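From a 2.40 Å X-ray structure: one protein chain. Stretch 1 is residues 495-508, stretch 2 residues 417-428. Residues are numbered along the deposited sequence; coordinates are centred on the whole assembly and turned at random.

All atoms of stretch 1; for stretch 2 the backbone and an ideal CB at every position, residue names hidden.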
# COMPACT_ATOMS: atom_id res chain seq x y z
N TYR A 495 1.70 14.50 -24.96
CA TYR A 495 1.76 13.13 -24.48
C TYR A 495 1.22 13.04 -23.05
O TYR A 495 0.34 12.23 -22.76
CB TYR A 495 3.18 12.57 -24.56
CG TYR A 495 3.27 11.15 -24.05
CD1 TYR A 495 2.73 10.10 -24.79
CD2 TYR A 495 3.88 10.86 -22.83
CE1 TYR A 495 2.80 8.80 -24.33
CE2 TYR A 495 3.96 9.56 -22.37
CZ TYR A 495 3.41 8.53 -23.12
OH TYR A 495 3.49 7.24 -22.67
N LYS A 496 1.73 13.92 -22.18
CA LYS A 496 1.30 13.99 -20.79
C LYS A 496 -0.21 14.12 -20.69
O LYS A 496 -0.86 13.35 -19.98
CB LYS A 496 2.01 15.13 -20.05
CG LYS A 496 3.50 14.89 -19.86
CD LYS A 496 4.18 16.10 -19.23
CE LYS A 496 5.69 15.99 -19.28
NZ LYS A 496 6.23 14.92 -18.39
N ARG A 497 -0.77 15.08 -21.42
CA ARG A 497 -2.21 15.34 -21.38
C ARG A 497 -3.03 14.12 -21.82
O ARG A 497 -4.01 13.74 -21.16
CB ARG A 497 -2.56 16.58 -22.21
CG ARG A 497 -4.00 17.06 -22.07
CD ARG A 497 -4.32 18.22 -23.02
NE ARG A 497 -4.28 17.81 -24.43
CZ ARG A 497 -5.30 17.24 -25.08
NH1 ARG A 497 -6.46 17.01 -24.48
NH2 ARG A 497 -5.14 16.90 -26.36
N LEU A 498 -2.62 13.49 -22.93
CA LEU A 498 -3.35 12.33 -23.44
C LEU A 498 -3.21 11.11 -22.50
O LEU A 498 -4.18 10.39 -22.29
CB LEU A 498 -2.91 11.97 -24.86
CG LEU A 498 -3.19 12.94 -26.02
CD1 LEU A 498 -2.46 12.47 -27.27
CD2 LEU A 498 -4.68 13.10 -26.30
N LEU A 499 -2.01 10.91 -21.96
CA LEU A 499 -1.80 9.85 -20.97
C LEU A 499 -2.70 10.06 -19.74
O LEU A 499 -3.33 9.11 -19.26
CB LEU A 499 -0.32 9.77 -20.56
CG LEU A 499 0.16 8.65 -19.61
CD1 LEU A 499 -0.02 7.26 -20.21
CD2 LEU A 499 1.62 8.86 -19.22
N TYR A 500 -2.76 11.29 -19.26
CA TYR A 500 -3.59 11.65 -18.10
C TYR A 500 -5.05 11.30 -18.36
O TYR A 500 -5.71 10.67 -17.52
CB TYR A 500 -3.45 13.15 -17.76
CG TYR A 500 -4.21 13.58 -16.52
CD1 TYR A 500 -5.59 13.80 -16.56
CD2 TYR A 500 -3.55 13.74 -15.31
CE1 TYR A 500 -6.29 14.18 -15.43
CE2 TYR A 500 -4.24 14.13 -14.17
CZ TYR A 500 -5.61 14.35 -14.23
OH TYR A 500 -6.28 14.72 -13.09
N ASN A 501 -5.55 11.71 -19.53
CA ASN A 501 -6.95 11.50 -19.90
C ASN A 501 -7.33 10.04 -20.06
O ASN A 501 -8.45 9.63 -19.71
CB ASN A 501 -7.31 12.28 -21.18
CG ASN A 501 -7.25 13.79 -20.99
OD1 ASN A 501 -7.22 14.30 -19.86
ND2 ASN A 501 -7.24 14.51 -22.10
N GLU A 502 -6.41 9.24 -20.59
CA GLU A 502 -6.65 7.81 -20.68
C GLU A 502 -6.77 7.18 -19.28
O GLU A 502 -7.69 6.41 -19.02
CB GLU A 502 -5.58 7.11 -21.52
CG GLU A 502 -5.91 5.67 -21.89
CD GLU A 502 -7.13 5.51 -22.78
OE1 GLU A 502 -7.38 4.38 -23.24
OE2 GLU A 502 -7.85 6.49 -23.04
N TRP A 503 -5.85 7.53 -18.39
CA TRP A 503 -5.94 7.08 -17.00
C TRP A 503 -7.25 7.50 -16.39
O TRP A 503 -7.94 6.68 -15.79
CB TRP A 503 -4.78 7.62 -16.18
CG TRP A 503 -3.50 6.82 -16.29
CD1 TRP A 503 -2.33 7.19 -16.93
CD2 TRP A 503 -3.22 5.50 -15.71
NE1 TRP A 503 -1.37 6.21 -16.80
CE2 TRP A 503 -1.85 5.18 -16.08
CE3 TRP A 503 -3.95 4.60 -14.95
CZ2 TRP A 503 -1.25 3.98 -15.70
CZ3 TRP A 503 -3.34 3.40 -14.57
CH2 TRP A 503 -2.02 3.10 -14.94
N GLU A 504 -7.62 8.77 -16.57
CA GLU A 504 -8.89 9.26 -16.08
C GLU A 504 -10.10 8.45 -16.56
O GLU A 504 -10.97 8.10 -15.75
CB GLU A 504 -9.09 10.73 -16.43
CG GLU A 504 -10.39 11.30 -15.88
CD GLU A 504 -10.37 12.81 -15.79
OE1 GLU A 504 -10.09 13.47 -16.82
OE2 GLU A 504 -10.63 13.34 -14.68
N ARG A 505 -10.14 8.16 -17.86
CA ARG A 505 -11.25 7.37 -18.42
C ARG A 505 -11.33 6.01 -17.75
O ARG A 505 -12.41 5.55 -17.38
CB ARG A 505 -11.10 7.18 -19.93
CG ARG A 505 -11.51 8.38 -20.75
CD ARG A 505 -11.25 8.16 -22.24
NE ARG A 505 -11.06 9.44 -22.90
CZ ARG A 505 -9.90 9.90 -23.36
NH1 ARG A 505 -8.80 9.16 -23.29
NH2 ARG A 505 -9.86 11.11 -23.92
N PHE A 506 -10.17 5.38 -17.60
CA PHE A 506 -10.10 4.07 -16.99
C PHE A 506 -10.62 4.12 -15.55
O PHE A 506 -11.41 3.26 -15.14
CB PHE A 506 -8.68 3.51 -17.04
CG PHE A 506 -8.59 2.10 -16.59
CD1 PHE A 506 -8.97 1.07 -17.44
CD2 PHE A 506 -8.18 1.79 -15.30
CE1 PHE A 506 -8.91 -0.26 -17.02
CE2 PHE A 506 -8.12 0.47 -14.87
CZ PHE A 506 -8.48 -0.56 -15.73
N ALA A 507 -10.19 5.14 -14.80
CA ALA A 507 -10.63 5.33 -13.42
C ALA A 507 -12.14 5.54 -13.33
O ALA A 507 -12.79 5.01 -12.43
CB ALA A 507 -9.88 6.48 -12.77
N LYS A 508 -12.68 6.31 -14.28
CA LYS A 508 -14.13 6.54 -14.35
C LYS A 508 -14.90 5.25 -14.63
O LYS A 508 -15.94 5.01 -14.03
CB LYS A 508 -14.48 7.61 -15.40
CG LYS A 508 -14.39 9.03 -14.88
CD LYS A 508 -15.20 9.98 -15.76
CE LYS A 508 -15.19 11.41 -15.23
NZ LYS A 508 -13.93 12.14 -15.57
N UNK A 417 6.24 11.28 -7.96
CA UNK A 417 6.33 10.57 -9.24
C UNK A 417 5.52 11.20 -10.35
O UNK A 417 5.02 12.33 -10.20
CB UNK A 417 5.88 9.12 -9.06
N UNK A 418 5.37 10.48 -11.45
CA UNK A 418 4.72 11.02 -12.65
C UNK A 418 3.28 10.51 -12.80
O UNK A 418 2.77 9.83 -11.91
CB UNK A 418 5.53 10.65 -13.89
N UNK A 419 2.65 10.85 -13.92
CA UNK A 419 1.23 10.62 -14.17
C UNK A 419 0.78 9.18 -13.90
O UNK A 419 -0.20 8.96 -13.19
CB UNK A 419 0.91 10.99 -15.62
N UNK A 420 1.50 8.22 -14.46
CA UNK A 420 1.12 6.82 -14.33
C UNK A 420 1.22 6.32 -12.90
O UNK A 420 0.28 5.69 -12.41
CB UNK A 420 2.00 5.95 -15.24
N UNK A 421 2.35 6.60 -12.24
CA UNK A 421 2.53 6.27 -10.82
C UNK A 421 1.37 6.78 -9.96
O UNK A 421 0.80 6.02 -9.17
CB UNK A 421 3.85 6.86 -10.31
N UNK A 422 1.00 8.05 -10.15
CA UNK A 422 -0.04 8.69 -9.33
C UNK A 422 -1.43 8.10 -9.58
O UNK A 422 -2.15 7.77 -8.63
CB UNK A 422 -0.07 10.19 -9.61
N UNK A 423 -1.79 7.95 -10.85
CA UNK A 423 -3.09 7.35 -11.21
C UNK A 423 -3.21 5.91 -10.79
O UNK A 423 -4.26 5.48 -10.34
CB UNK A 423 -3.32 7.45 -12.72
N UNK A 424 -2.12 5.15 -10.92
CA UNK A 424 -2.12 3.75 -10.53
C UNK A 424 -2.34 3.63 -9.02
O UNK A 424 -3.17 2.84 -8.57
CB UNK A 424 -0.81 3.08 -10.94
N UNK A 425 -1.60 4.43 -8.24
CA UNK A 425 -1.81 4.47 -6.79
C UNK A 425 -3.26 4.75 -6.44
O UNK A 425 -3.86 4.02 -5.65
CB UNK A 425 -0.91 5.53 -6.15
N UNK A 426 -3.82 5.79 -7.04
CA UNK A 426 -5.19 6.20 -6.79
C UNK A 426 -6.22 5.14 -7.09
O UNK A 426 -7.15 4.92 -6.32
CB UNK A 426 -5.51 7.45 -7.61
N UNK A 427 -6.06 4.46 -8.22
CA UNK A 427 -7.01 3.42 -8.62
C UNK A 427 -6.95 2.17 -7.73
O UNK A 427 -7.97 1.57 -7.43
CB UNK A 427 -6.75 3.02 -10.07
N UNK A 428 -5.74 1.78 -7.30
CA UNK A 428 -5.58 0.57 -6.50
C UNK A 428 -5.70 0.77 -4.98
O UNK A 428 -5.65 -0.20 -4.23
CB UNK A 428 -4.22 -0.05 -6.81

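The two helices run nearly parallel, at 10° with axes 10.0 Å apart, so positions three or four apart face stretch 1.

Position 417 precedes the helix, with nothing of stretch 1 within 5.5 Å of its ideal CB. Its phi of 81° by itself favours glycine, and Gly 417 is the residue there.

Position 418 stands right before the first helical turn, where Asp, Asn, Ser or Thr are common. Its CA-to-CB bond points sideways, but the amine of Lys 496 is within reach of a side chain that turns to it, which would suit an acid. Asp 418 makes no capping bond, though OD1 accepts from the backbone N of position 419 at 2.8 Å. Its OD2 stays 4.0 Å from Lys 496 NZ, beyond a salt bridge, and a water joins the two by hydrogen bonds.

Position 419 points toward stretch 1, its ideal CB 4.2 Å from Leu 499 CD2, into a hollow lined by Lys 496, Leu 499, Tyr 500 and Trp 503. Leu, Ile or Met would suit it. Ile 419 is the knob: CD1 reaches to 3.3 Å from Lys 496 O, while CG2 rests 3.8 Å from Tyr 500 CA and 4.1 Å from Trp 503 CD1.

Position 420 points sideways, yet its ideal CB is only 3.7 Å from Trp 503 NE1, a donor in need of a partner. The short distance favours a small side chain carrying an acceptor, such as Ser or Thr. Ser 420 answers: Trp 503 NE1 donates to its OG at 2.8 Å.

Positions 421 and 422 meet nothing of stretch 1. Glu 421 instead accepts from the backbone N of Asp 418, OE1 to N 2.8 Å; Ile 422 stays out of reach.

Position 423 points toward stretch 1, its ideal CB 3.6 Å from Trp 503 CD2. Beyond lies a groove between Tyr 500, Trp 503, Glu 504 and Ala 507, suited to something long and flat, though Phe, Leu or Met could enter. Trp 423 fills it. Trp 503 CB and Glu 504 CA lie over one face of its ring, the former 3.4 Å from Trp 423 CG. Its edge meets the face of Tyr 500, and Ala 507 CB comes within 3.6 Å of Trp 423 CZ3. The two indoles are nearly parallel but slid apart, so they barely overlap.

Position 424 points sideways, its ideal CB 4.2 Å from Trp 503 CH2, and any medium apolar residue would do. Leu 424 sets CD1 3.8 Å from Trp 503 CH2.

Position 425 is out of reach and free to be polar; it is Gln 425. Position 426 points toward stretch 1 but has nothing close; His 426 barely touches it.

Position 427 also points toward stretch 1, with Ala 507 CB 5.4 Å from its ideal CB. That small neighbour leaves room for a branched or long aliphatic. Ile 427 places CG1 3.9 Å from Ala 507 CB, and its CD1 meets the ring edges of Trp 503 and Phe 506.

Position 428 faces sideways, unconstrained here, and holds Phe 428.

Stretch 2 417-428: GDISEIWLQHIF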
# COMPACT_ATOMS: atom_id res chain seq x y z
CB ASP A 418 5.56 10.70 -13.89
CG ASP A 418 5.53 11.82 -14.95
OD1 ASP A 418 4.54 12.59 -15.02
OD2 ASP A 418 6.50 11.91 -15.72
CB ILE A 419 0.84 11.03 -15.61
CG1 ILE A 419 1.10 12.52 -15.82
CG2 ILE A 419 -0.62 10.72 -15.92
CD1 ILE A 419 1.01 12.97 -17.26
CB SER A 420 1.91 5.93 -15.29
OG SER A 420 1.40 6.10 -16.60
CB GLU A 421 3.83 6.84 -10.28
CG GLU A 421 5.09 6.26 -10.92
CD GLU A 421 6.21 7.29 -10.99
OE1 GLU A 421 6.36 7.97 -12.04
OE2 GLU A 421 6.93 7.41 -9.98
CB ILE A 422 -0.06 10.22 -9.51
CG1 ILE A 422 1.28 10.83 -9.07
CG2 ILE A 422 -1.23 10.83 -8.74
CD1 ILE A 422 1.52 12.23 -9.60
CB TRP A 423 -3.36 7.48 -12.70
CG TRP A 423 -4.10 8.74 -13.07
CD1 TRP A 423 -3.63 9.81 -13.84
CD2 TRP A 423 -5.48 9.11 -12.71
NE1 TRP A 423 -4.60 10.78 -13.98
CE2 TRP A 423 -5.73 10.42 -13.33
CE3 TRP A 423 -6.49 8.51 -11.97
CZ2 TRP A 423 -6.94 11.09 -13.18
CZ3 TRP A 423 -7.71 9.19 -11.83
CH2 TRP A 423 -7.93 10.45 -12.43
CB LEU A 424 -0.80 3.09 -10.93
CG LEU A 424 -0.67 1.57 -10.81
CD1 LEU A 424 -1.49 0.89 -11.90
CD2 LEU A 424 0.79 1.15 -10.88
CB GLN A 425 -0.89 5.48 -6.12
CG GLN A 425 0.28 4.86 -5.39
CD GLN A 425 0.43 5.36 -3.95
OE1 GLN A 425 1.35 4.96 -3.23
NE2 GLN A 425 -0.47 6.24 -3.53
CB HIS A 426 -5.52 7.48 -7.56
CG HIS A 426 -6.97 7.87 -7.49
ND1 HIS A 426 -7.85 7.56 -8.46
CD2 HIS A 426 -7.69 8.54 -6.50
CE1 HIS A 426 -9.07 8.01 -8.11
NE2 HIS A 426 -8.97 8.61 -6.91
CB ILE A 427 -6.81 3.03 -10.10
CG1 ILE A 427 -7.19 4.22 -10.99
CG2 ILE A 427 -7.62 1.79 -10.47
CD1 ILE A 427 -6.74 4.08 -12.42
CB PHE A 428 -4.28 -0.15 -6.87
CG PHE A 428 -4.41 -0.96 -8.13
CD1 PHE A 428 -4.16 -0.38 -9.37
CD2 PHE A 428 -4.83 -2.28 -8.08
CE1 PHE A 428 -4.30 -1.11 -10.54
CE2 PHE A 428 -4.98 -3.02 -9.24
CZ PHE A 428 -4.71 -2.44 -10.47
O HOH W 1 5.33 11.82 -18.75
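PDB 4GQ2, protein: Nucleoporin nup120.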